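Local coordinates for mandelate racemase / muconate lactonizing enzyme, C-terminal domain protein (Pseudovibrio sp. JE062, PDB 4JHM), which is a member of the mandelate racemase / muconate lactonizing enzyme family, pairing an N-terminal capping domain with a TIM-barrel-like domain, at residues 11-16 and 371-376; 39-44 and 360-365; 231-236 and 264-269. One frame throughout, in Å; residues are numbered along the deposited sequence.

Contact 1. Residues 11-16 and 371-376; sequences VELYAL and ASYVFE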
loop_
_atom_site.group_PDB
_atom_site.type_symbol
_atom_site.label_atom_id
_atom_site.label_comp_id
_atom_site.label_asym_id
_atom_site.label_seq_id
_atom_site.Cartn_x
_atom_site.Cartn_y
_atom_site.Cartn_z
ATOM N N VAL A 11 51.924 -6.420 -9.808
ATOM C CA VAL A 11 51.159 -5.556 -8.904
ATOM C C VAL A 11 51.930 -5.259 -7.615
ATOM O O VAL A 11 52.647 -6.113 -7.094
ATOM C CB VAL A 11 49.775 -6.151 -8.563
ATOM C CG1 VAL A 11 49.143 -6.776 -9.801
ATOM C CG2 VAL A 11 49.877 -7.173 -7.444
ATOM N N GLU A 12 51.787 -4.033 -7.119
ATOM C CA GLU A 12 52.432 -3.612 -5.879
ATOM C C GLU A 12 51.393 -3.072 -4.906
ATOM O O GLU A 12 50.577 -2.222 -5.268
ATOM C CB GLU A 12 53.465 -2.524 -6.156
ATOM C CG GLU A 12 54.691 -2.993 -6.915
ATOM C CD GLU A 12 55.639 -1.858 -7.245
ATOM O OE1 GLU A 12 55.226 -0.683 -7.137
ATOM O OE2 GLU A 12 56.793 -2.142 -7.621
ATOM N N LEU A 13 51.424 -3.561 -3.672
ATOM C CA LEU A 13 50.498 -3.091 -2.653
ATOM C C LEU A 13 51.230 -2.233 -1.638
ATOM O O LEU A 13 52.329 -2.575 -1.214
ATOM C CB LEU A 13 49.839 -4.272 -1.947
ATOM C CG LEU A 13 49.126 -5.279 -2.848
ATOM C CD1 LEU A 13 48.318 -6.252 -2.002
ATOM C CD2 LEU A 13 48.244 -4.565 -3.861
ATOM N N TYR A 14 50.614 -1.119 -1.249
ATOM C CA TYR A 14 51.208 -0.222 -0.263
ATOM C C TYR A 14 50.200 0.218 0.792
ATOM O O TYR A 14 49.004 0.345 0.523
ATOM C CB TYR A 14 51.793 1.010 -0.949
ATOM C CG TYR A 14 52.931 0.694 -1.881
ATOM C CD1 TYR A 14 54.217 0.517 -1.398
ATOM C CD2 TYR A 14 52.720 0.566 -3.246
ATOM C CE1 TYR A 14 55.264 0.221 -2.247
ATOM C CE2 TYR A 14 53.761 0.271 -4.106
ATOM C CZ TYR A 14 55.030 0.100 -3.600
ATOM O OH TYR A 14 56.068 -0.194 -4.444
ATOM N N ALA A 15 50.704 0.437 1.999
ATOM C CA ALA A 15 49.919 1.007 3.076
ATOM C C ALA A 15 50.807 2.022 3.784
ATOM O O ALA A 15 51.751 1.653 4.493
ATOM C CB ALA A 15 49.459 -0.076 4.041
ATOM N N LEU A 16 50.513 3.301 3.573
ATOM C CA LEU A 16 51.354 4.367 4.089
ATOM C C LEU A 16 50.575 5.323 4.980
ATOM O O LEU A 16 49.346 5.311 4.994
ATOM C CB LEU A 16 52.020 5.136 2.940
ATOM C CG LEU A 16 51.154 5.559 1.753
ATOM C CD1 LEU A 16 51.730 6.796 1.087
ATOM C CD2 LEU A 16 51.021 4.431 0.739
ATOM N N ALA A 371 53.967 -1.105 5.202
ATOM C CA ALA A 371 53.693 -2.447 4.681
ATOM C C ALA A 371 53.575 -2.428 3.161
ATOM O O ALA A 371 52.968 -1.521 2.592
ATOM C CB ALA A 371 52.419 -3.004 5.294
ATOM N N SER A 372 54.153 -3.430 2.507
ATOM C CA SER A 372 54.057 -3.535 1.056
ATOM C C SER A 372 54.272 -4.964 0.562
ATOM O O SER A 372 54.978 -5.753 1.190
ATOM C CB SER A 372 55.074 -2.612 0.389
ATOM O OG SER A 372 56.394 -3.066 0.628
ATOM N N TYR A 373 53.652 -5.285 -0.570
ATOM C CA TYR A 373 53.864 -6.565 -1.233
ATOM C C TYR A 373 54.178 -6.336 -2.702
ATOM O O TYR A 373 54.034 -5.225 -3.212
ATOM C CB TYR A 373 52.628 -7.457 -1.109
ATOM C CG TYR A 373 52.337 -7.911 0.303
ATOM C CD1 TYR A 373 53.229 -8.725 0.988
ATOM C CD2 TYR A 373 51.164 -7.535 0.949
ATOM C CE1 TYR A 373 52.968 -9.143 2.280
ATOM C CE2 TYR A 373 50.894 -7.952 2.240
ATOM C CZ TYR A 373 51.800 -8.756 2.900
ATOM O OH TYR A 373 51.539 -9.173 4.185
ATOM N N VAL A 374 54.617 -7.396 -3.372
ATOM C CA VAL A 374 54.818 -7.370 -4.811
ATOM C C VAL A 374 54.515 -8.757 -5.387
ATOM O O VAL A 374 54.804 -9.773 -4.754
ATOM C CB VAL A 374 56.254 -6.928 -5.174
ATOM C CG1 VAL A 374 57.248 -8.062 -4.953
ATOM C CG2 VAL A 374 56.315 -6.439 -6.613
ATOM N N PHE A 375 53.912 -8.791 -6.571
ATOM C CA PHE A 375 53.586 -10.049 -7.246
ATOM C C PHE A 375 53.948 -9.956 -8.725
ATOM O O PHE A 375 53.705 -8.927 -9.359
ATOM C CB PHE A 375 52.095 -10.357 -7.113
ATOM C CG PHE A 375 51.591 -10.369 -5.696
ATOM C CD1 PHE A 375 51.190 -9.192 -5.077
ATOM C CD2 PHE A 375 51.499 -11.557 -4.989
ATOM C CE1 PHE A 375 50.719 -9.200 -3.777
ATOM C CE2 PHE A 375 51.028 -11.569 -3.688
ATOM C CZ PHE A 375 50.637 -10.389 -3.082
ATOM N N GLU A 376 54.518 -11.029 -9.276
ATOM C CA GLU A 376 54.929 -11.037 -10.685
ATOM C C GLU A 376 54.736 -12.384 -11.384
ATOM O O GLU A 376 54.461 -13.400 -10.749
ATOM C CB GLU A 376 56.393 -10.607 -10.816
ATOM C CG GLU A 376 56.596 -9.101 -10.804
ATOM C CD GLU A 376 57.962 -8.690 -11.315
ATOM O OE1 GLU A 376 58.948 -9.404 -11.030
ATOM O OE2 GLU A 376 58.047 -7.649 -12.001
#
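Val11 to Ala15 run antiparallel to Ala371 to Phe375, the strand axes 4.6 Å apart and their directions at 174°. Paired N-H and C=O groups link the hydrogen-bonded positions: Phe375 N lies 3.0 Å from Val11 O, and Tyr373 N 3.1 Å from Leu13 O, each with a return bond from the opposite strand. Glu12 pairs with Val374, and Tyr14 with Ser372, at the non-hydrogen-bonded positions. Side chains alternate in direction. On one face, Phe375 holds CG anti to its carbonyl carbon (chi1 -54°), and Val11 CG2 approaches Phe375 CD1; Leu13 CD1 comes to the edges of two rings, 4.2 Å from Phe375 CE1 and 4.3 Å from Tyr373 CD2. The other face carries Glu12 CG alongside Val374 CG2, the two side chains pointing the same way, and Tyr14 CD1 3.7 Å from Ser372 CB. The Glu12 carboxylate receives a weak bond from Tyr14 OH and forms a salt bridge with Arg10, while Tyr373 OH is bonded to Glu68. In the four-stranded sheet, strand 369-376 is outermost within the chain; strand 34-44 flanks 8-16 on its far side, and helix 65-73 packs through Ile67 and Leu70 against the face bearing Leu13.

Contact 2. Residues 39-44 and 360-365; sequences IVRLFT and MDWDAV
Arg41 bends at its second and third torsions, chi3 (-79°) setting NE, and Trp362 holds CG anti to its carbonyl carbon (chi1 -69°); the two side chains reach toward each other tip to tip. This gives a cation-pi pair between an N-terminal-domain strand and the start of helix 362-368, which returns from the barrel part of the enzyme. Arg41 CZ stands 3.7 Å from the centroid of the five-membered ring of Trp362, over its face, with the guanidinium and indole planes 33° apart. The arginine covers both rings: Arg41 NH2 lies over the five-membered ring, while Arg41 CG passes 3.6 Å from Trp362 CH2 of the six-membered ring. Arg41 NH1 forms a salt bridge with Glu49 that would help hold the guanidinium in place. Met360, a selenomethionine, puts CB over the opposite indole face, toward the rim, so Trp362 lies between Arg41 and the residue two places before it. At the indole edge, Ile39 CG2 sits 4.1 Å from Trp362 CH2, and Ile39 CD1 extends to Met360 SE and Val365 CG1. Asp361 N-caps the helix, its OD1 accepting a weak bond from Asp363 N and, from above the carboxylate plane, a hydrogen bond from Ala364 N at 2.9 Å.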
loop_
_atom_site.group_PDB
_atom_site.type_symbol
_atom_site.label_atom_id
_atom_site.label_comp_id
_atom_site.label_asym_id
_atom_site.label_seq_id
_atom_site.Cartn_x
_atom_site.Cartn_y
_atom_site.Cartn_z
ATOM N N ILE A 39 47.355 1.766 -1.395
ATOM C CA ILE A 39 47.540 1.979 -2.820
ATOM C C ILE A 39 47.802 0.682 -3.570
ATOM O O ILE A 39 48.652 -0.118 -3.175
ATOM C CB ILE A 39 48.696 2.952 -3.096
ATOM C CG1 ILE A 39 48.302 4.366 -2.670
ATOM C CG2 ILE A 39 49.059 2.936 -4.571
ATOM C CD1 ILE A 39 49.426 5.377 -2.770
ATOM N N VAL A 40 47.052 0.488 -4.652
ATOM C CA VAL A 40 47.280 -0.607 -5.581
ATOM C C VAL A 40 47.873 -0.048 -6.865
ATOM O O VAL A 40 47.247 0.780 -7.528
ATOM C CB VAL A 40 45.970 -1.329 -5.944
ATOM C CG1 VAL A 40 46.232 -2.398 -6.995
ATOM C CG2 VAL A 40 45.331 -1.940 -4.708
ATOM N N ARG A 41 49.078 -0.494 -7.211
ATOM C CA ARG A 41 49.708 -0.090 -8.460
ATOM C C ARG A 41 49.807 -1.280 -9.411
ATOM O O ARG A 41 50.524 -2.240 -9.136
ATOM C CB ARG A 41 51.102 0.490 -8.209
ATOM C CG ARG A 41 51.491 1.555 -9.224
ATOM C CD ARG A 41 52.893 1.369 -9.767
ATOM N NE ARG A 41 53.927 1.851 -8.856
ATOM C CZ ARG A 41 55.139 2.239 -9.245
ATOM N NH1 ARG A 41 55.472 2.213 -10.528
ATOM N NH2 ARG A 41 56.020 2.661 -8.353
ATOM N N LEU A 42 49.088 -1.212 -10.527
ATOM C CA LEU A 42 49.078 -2.300 -11.498
ATOM C C LEU A 42 50.038 -2.008 -12.642
ATOM O O LEU A 42 50.122 -0.876 -13.114
ATOM C CB LEU A 42 47.674 -2.494 -12.069
ATOM C CG LEU A 42 46.555 -2.824 -11.081
ATOM C CD1 LEU A 42 45.210 -2.758 -11.790
ATOM C CD2 LEU A 42 46.760 -4.191 -10.445
ATOM N N PHE A 43 50.750 -3.040 -13.082
ATOM C CA PHE A 43 51.643 -2.937 -14.230
ATOM C C PHE A 43 51.112 -3.798 -15.375
ATOM O O PHE A 43 50.318 -4.712 -15.154
ATOM C CB PHE A 43 53.051 -3.403 -13.856
ATOM C CG PHE A 43 53.766 -2.497 -12.889
ATOM C CD1 PHE A 43 54.469 -1.389 -13.344
ATOM C CD2 PHE A 43 53.763 -2.769 -11.530
ATOM C CE1 PHE A 43 55.142 -0.562 -12.459
ATOM C CE2 PHE A 43 54.437 -1.948 -10.642
ATOM C CZ PHE A 43 55.129 -0.845 -11.106
ATOM N N THR A 44 51.559 -3.508 -16.595
ATOM C CA THR A 44 51.129 -4.253 -17.778
ATOM C C THR A 44 52.318 -4.728 -18.618
ATOM O O THR A 44 53.473 -4.581 -18.219
ATOM C CB THR A 44 50.197 -3.402 -18.662
ATOM O OG1 THR A 44 50.838 -2.164 -18.985
ATOM C CG2 THR A 44 48.892 -3.118 -17.943
HETATM N N MSE A 360 52.208 10.168 -8.781
HETATM C CA MSE A 360 52.670 9.947 -7.419
HETATM C C MSE A 360 54.163 9.961 -7.370
HETATM O O MSE A 360 54.826 9.535 -8.315
HETATM C CB MSE A 360 52.196 8.589 -6.917
HETATM C CG MSE A 360 50.675 8.505 -6.850
HETATM SE SE MSE A 360 50.051 9.051 -5.064
HETATM C CE MSE A 360 49.363 10.824 -5.556
ATOM N N ASP A 361 54.701 10.466 -6.263
ATOM C CA ASP A 361 56.122 10.360 -5.964
ATOM C C ASP A 361 56.347 9.002 -5.310
ATOM O O ASP A 361 55.904 8.766 -4.186
ATOM C CB ASP A 361 56.554 11.491 -5.029
ATOM C CG ASP A 361 58.009 11.391 -4.614
ATOM O OD1 ASP A 361 58.574 10.277 -4.653
ATOM O OD2 ASP A 361 58.588 12.431 -4.243
ATOM N N TRP A 362 57.027 8.109 -6.019
ATOM C CA TRP A 362 57.100 6.713 -5.598
ATOM C C TRP A 362 58.226 6.448 -4.608
ATOM O O TRP A 362 58.247 5.408 -3.943
ATOM C CB TRP A 362 57.203 5.802 -6.821
ATOM C CG TRP A 362 55.927 5.791 -7.598
ATOM C CD1 TRP A 362 55.698 6.362 -8.816
ATOM C CD2 TRP A 362 54.685 5.212 -7.187
ATOM N NE1 TRP A 362 54.394 6.156 -9.198
ATOM C CE2 TRP A 362 53.752 5.452 -8.212
ATOM C CE3 TRP A 362 54.277 4.504 -6.054
ATOM C CZ2 TRP A 362 52.429 5.012 -8.138
ATOM C CZ3 TRP A 362 52.967 4.063 -5.979
ATOM C CH2 TRP A 362 52.057 4.319 -7.017
ATOM N N ASP A 363 59.156 7.386 -4.498
ATOM C CA ASP A 363 60.169 7.305 -3.456
ATOM C C ASP A 363 59.585 7.823 -2.149
ATOM O O ASP A 363 60.061 7.476 -1.069
ATOM C CB ASP A 363 61.425 8.090 -3.848
ATOM C CG ASP A 363 62.180 7.433 -4.984
ATOM O OD1 ASP A 363 61.518 6.862 -5.877
ATOM O OD2 ASP A 363 63.427 7.478 -4.978
ATOM N N ALA A 364 58.543 8.644 -2.261
ATOM C CA ALA A 364 57.882 9.212 -1.093
ATOM C C ALA A 364 57.010 8.163 -0.423
ATOM O O ALA A 364 56.999 8.054 0.804
ATOM C CB ALA A 364 57.051 10.425 -1.484
ATOM N N VAL A 365 56.280 7.393 -1.227
ATOM C CA VAL A 365 55.415 6.353 -0.682
ATOM C C VAL A 365 56.259 5.262 -0.030
ATOM O O VAL A 365 56.002 4.876 1.112
ATOM C CB VAL A 365 54.470 5.732 -1.740
ATOM C CG1 VAL A 365 53.568 6.794 -2.347
ATOM C CG2 VAL A 365 55.255 5.016 -2.826
#

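Contact 3. Residues 231-236 and 264-269; sequences KTYQRL and GMWSDV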
loop_
_atom_site.group_PDB
_atom_site.type_symbol
_atom_site.label_atom_id
_atom_site.label_comp_id
_atom_site.label_asym_id
_atom_site.label_seq_id
_atom_site.Cartn_x
_atom_site.Cartn_y
_atom_site.Cartn_z
ATOM N N LYS A 231 12.876 3.401 8.351
ATOM C CA LYS A 231 11.659 4.151 8.681
ATOM C C LYS A 231 11.932 5.594 9.151
ATOM O O LYS A 231 11.175 6.512 8.816
ATOM C CB LYS A 231 10.830 3.398 9.731
ATOM C CG LYS A 231 9.796 2.439 9.154
ATOM C CD LYS A 231 9.573 1.253 10.081
ATOM C CE LYS A 231 8.159 0.699 9.987
ATOM N NZ LYS A 231 7.209 1.421 10.886
ATOM N N THR A 232 13.001 5.797 9.915
ATOM C CA THR A 232 13.331 7.129 10.410
ATOM C C THR A 232 13.745 8.043 9.268
ATOM O O THR A 232 13.273 9.185 9.170
ATOM C CB THR A 232 14.457 7.086 11.452
ATOM O OG1 THR A 232 13.996 6.401 12.622
ATOM C CG2 THR A 232 14.881 8.484 11.843
ATOM N N TYR A 233 14.630 7.542 8.410
ATOM C CA TYR A 233 15.018 8.266 7.206
ATOM C C TYR A 233 13.779 8.630 6.371
ATOM O O TYR A 233 13.634 9.764 5.916
ATOM C CB TYR A 233 15.974 7.425 6.370
ATOM C CG TYR A 233 17.443 7.686 6.619
ATOM C CD1 TYR A 233 18.108 8.690 5.933
ATOM C CD2 TYR A 233 18.173 6.910 7.511
ATOM C CE1 TYR A 233 19.451 8.934 6.141
ATOM C CE2 TYR A 233 19.523 7.146 7.721
ATOM C CZ TYR A 233 20.156 8.162 7.031
ATOM O OH TYR A 233 21.499 8.418 7.222
ATOM N N GLN A 234 12.886 7.664 6.181
ATOM C CA GLN A 234 11.650 7.897 5.440
ATOM C C GLN A 234 10.863 9.064 6.022
ATOM O O GLN A 234 10.294 9.871 5.280
ATOM C CB GLN A 234 10.776 6.642 5.434
ATOM C CG GLN A 234 11.290 5.548 4.512
ATOM C CD GLN A 234 10.378 4.334 4.478
ATOM O OE1 GLN A 234 10.026 3.787 5.516
ATOM N NE2 GLN A 234 10.001 3.906 3.280
ATOM N N ARG A 235 10.848 9.151 7.349
ATOM C CA ARG A 235 10.049 10.155 8.052
ATOM C C ARG A 235 10.713 11.539 8.004
ATOM O O ARG A 235 10.033 12.558 7.868
ATOM C CB ARG A 235 9.791 9.685 9.487
ATOM C CG ARG A 235 9.484 10.780 10.490
ATOM C CD ARG A 235 9.303 10.203 11.884
ATOM N NE ARG A 235 7.896 10.137 12.270
ATOM C CZ ARG A 235 7.334 10.941 13.164
ATOM N NH1 ARG A 235 6.051 10.819 13.447
ATOM N NH2 ARG A 235 8.060 11.870 13.777
ATOM N N LEU A 236 12.040 11.579 8.086
ATOM C CA LEU A 236 12.772 12.836 7.877
ATOM C C LEU A 236 12.529 13.416 6.482
ATOM O O LEU A 236 12.240 14.605 6.336
ATOM C CB LEU A 236 14.273 12.632 8.082
ATOM C CG LEU A 236 14.721 12.524 9.537
ATOM C CD1 LEU A 236 16.199 12.180 9.607
ATOM C CD2 LEU A 236 14.424 13.818 10.274
ATOM N N GLY A 264 11.827 6.124 -0.736
ATOM C CA GLY A 264 11.889 7.481 -0.193
ATOM C C GLY A 264 12.725 7.630 1.070
ATOM O O GLY A 264 12.397 8.426 1.949
HETATM N N MSE A 265 13.815 6.876 1.157
HETATM C CA MSE A 265 14.734 6.974 2.286
HETATM C C MSE A 265 15.663 8.148 2.171
HETATM O O MSE A 265 16.076 8.710 3.185
HETATM C CB MSE A 265 15.609 5.732 2.332
HETATM C CG MSE A 265 14.766 4.492 2.585
HETATM SE SE MSE A 265 15.962 2.997 3.012
HETATM C CE MSE A 265 14.621 1.573 2.807
ATOM N N TRP A 266 16.006 8.519 0.938
ATOM C CA TRP A 266 17.022 9.536 0.687
ATOM C C TRP A 266 16.547 10.658 -0.226
ATOM O O TRP A 266 15.718 10.445 -1.110
ATOM C CB TRP A 266 18.228 8.901 0.012
ATOM C CG TRP A 266 18.868 7.774 0.756
ATOM C CD1 TRP A 266 18.826 7.538 2.097
ATOM C CD2 TRP A 266 19.698 6.752 0.195
ATOM N NE1 TRP A 266 19.561 6.416 2.402
ATOM C CE2 TRP A 266 20.107 5.919 1.250
ATOM C CE3 TRP A 266 20.124 6.457 -1.100
ATOM C CZ2 TRP A 266 20.923 4.814 1.049
ATOM C CZ3 TRP A 266 20.931 5.358 -1.296
ATOM C CH2 TRP A 266 21.324 4.551 -0.227
ATOM N N SER A 267 17.114 11.845 -0.033
ATOM C CA SER A 267 16.927 12.966 -0.962
ATOM C C SER A 267 18.025 12.973 -2.029
ATOM O O SER A 267 17.915 13.653 -3.050
ATOM C CB SER A 267 16.960 14.285 -0.205
ATOM O OG SER A 267 16.109 14.244 0.920
ATOM N N ASP A 268 19.092 12.225 -1.775
ATOM C CA ASP A 268 20.161 12.023 -2.750
ATOM C C ASP A 268 20.735 10.635 -2.534
ATOM O O ASP A 268 20.168 9.832 -1.790
ATOM C CB ASP A 268 21.258 13.082 -2.596
ATOM C CG ASP A 268 21.898 13.084 -1.212
ATOM O OD1 ASP A 268 22.017 12.006 -0.585
ATOM O OD2 ASP A 268 22.293 14.179 -0.751
ATOM N N VAL A 269 21.849 10.336 -3.187
ATOM C CA VAL A 269 22.585 9.126 -2.854
ATOM C C VAL A 269 24.039 9.499 -2.677
ATOM O O VAL A 269 24.561 10.353 -3.390
ATOM C CB VAL A 269 22.385 7.991 -3.884
ATOM C CG1 VAL A 269 21.642 8.494 -5.106
ATOM C CG2 VAL A 269 23.712 7.342 -4.260
#
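Tyr233 and Trp266 form an offset edge-to-face pair, the indole turning its edge toward the tyrosine face. The centroids of the phenol and the five-membered ring are 5.6 Å apart, and the planes meet at 74°. With Trp266 CG anti to its carbonyl carbon (chi1 -57°), Tyr233 CD1 lies near the indole plane, 4.1 Å from Trp266 CD1, the closest approach of the two rings. A backbone carbonyl also meets the tyrosine: Met265 O comes obliquely to its ring, 3.4 Å from Tyr233 CD1, and equally near Tyr233 CB. Pro224, Asp227 and Ile244 of strand 243-245 also touch the Tyr233 side chain, which is buried. The next residue, Gln234, meets the bend. Its CA is 3.6 Å from Gly264 O, and the side chains of Gln234 and the selenomethionine Met265 cross obliquely, CG to CG at 4.1 Å, both being extended beyond CG. The amide end goes further, Gln234 NE2 bonding to Thr263 O. On another side of the helix, Arg235 makes a salt bridge with Asp241 of a neighbouring subunit. The bend that presents Gly264 O and Met265 O is a Schellman motif: Gly264, at positive phi (72°), is the C-prime residue, with Met265 N directed to Ala260 O and Gly264 N to Leu261 O. Two successive outer helices of a TIM-barrel-like domain are thereby joined, 230-239 packing on the Schellman-capped C-terminal end of 254-262.

Overall arrangement
From the N terminus, strand 8-16 comes first, and its partner in contact 1 arrives 355 residues later, so this pairing closes almost the whole chain into one loop. Strand 34-44 follows, and contact 2 joins it to the beginning of helix 362-368, a slightly smaller loop lying within the first. Contact 3 spans only 28 residues and falls inside both; none of the three cross. Contacts 1 and 2 adjoin, their centres 9 Å apart, because strands 8-16 and 34-44 are sheet neighbours; together they fasten the C-terminal tail to the N-terminal domain. Contact 3 lies about 40 Å from either, centre to centre, on the other side of the chain's centre, in the barrel's outer helical layer.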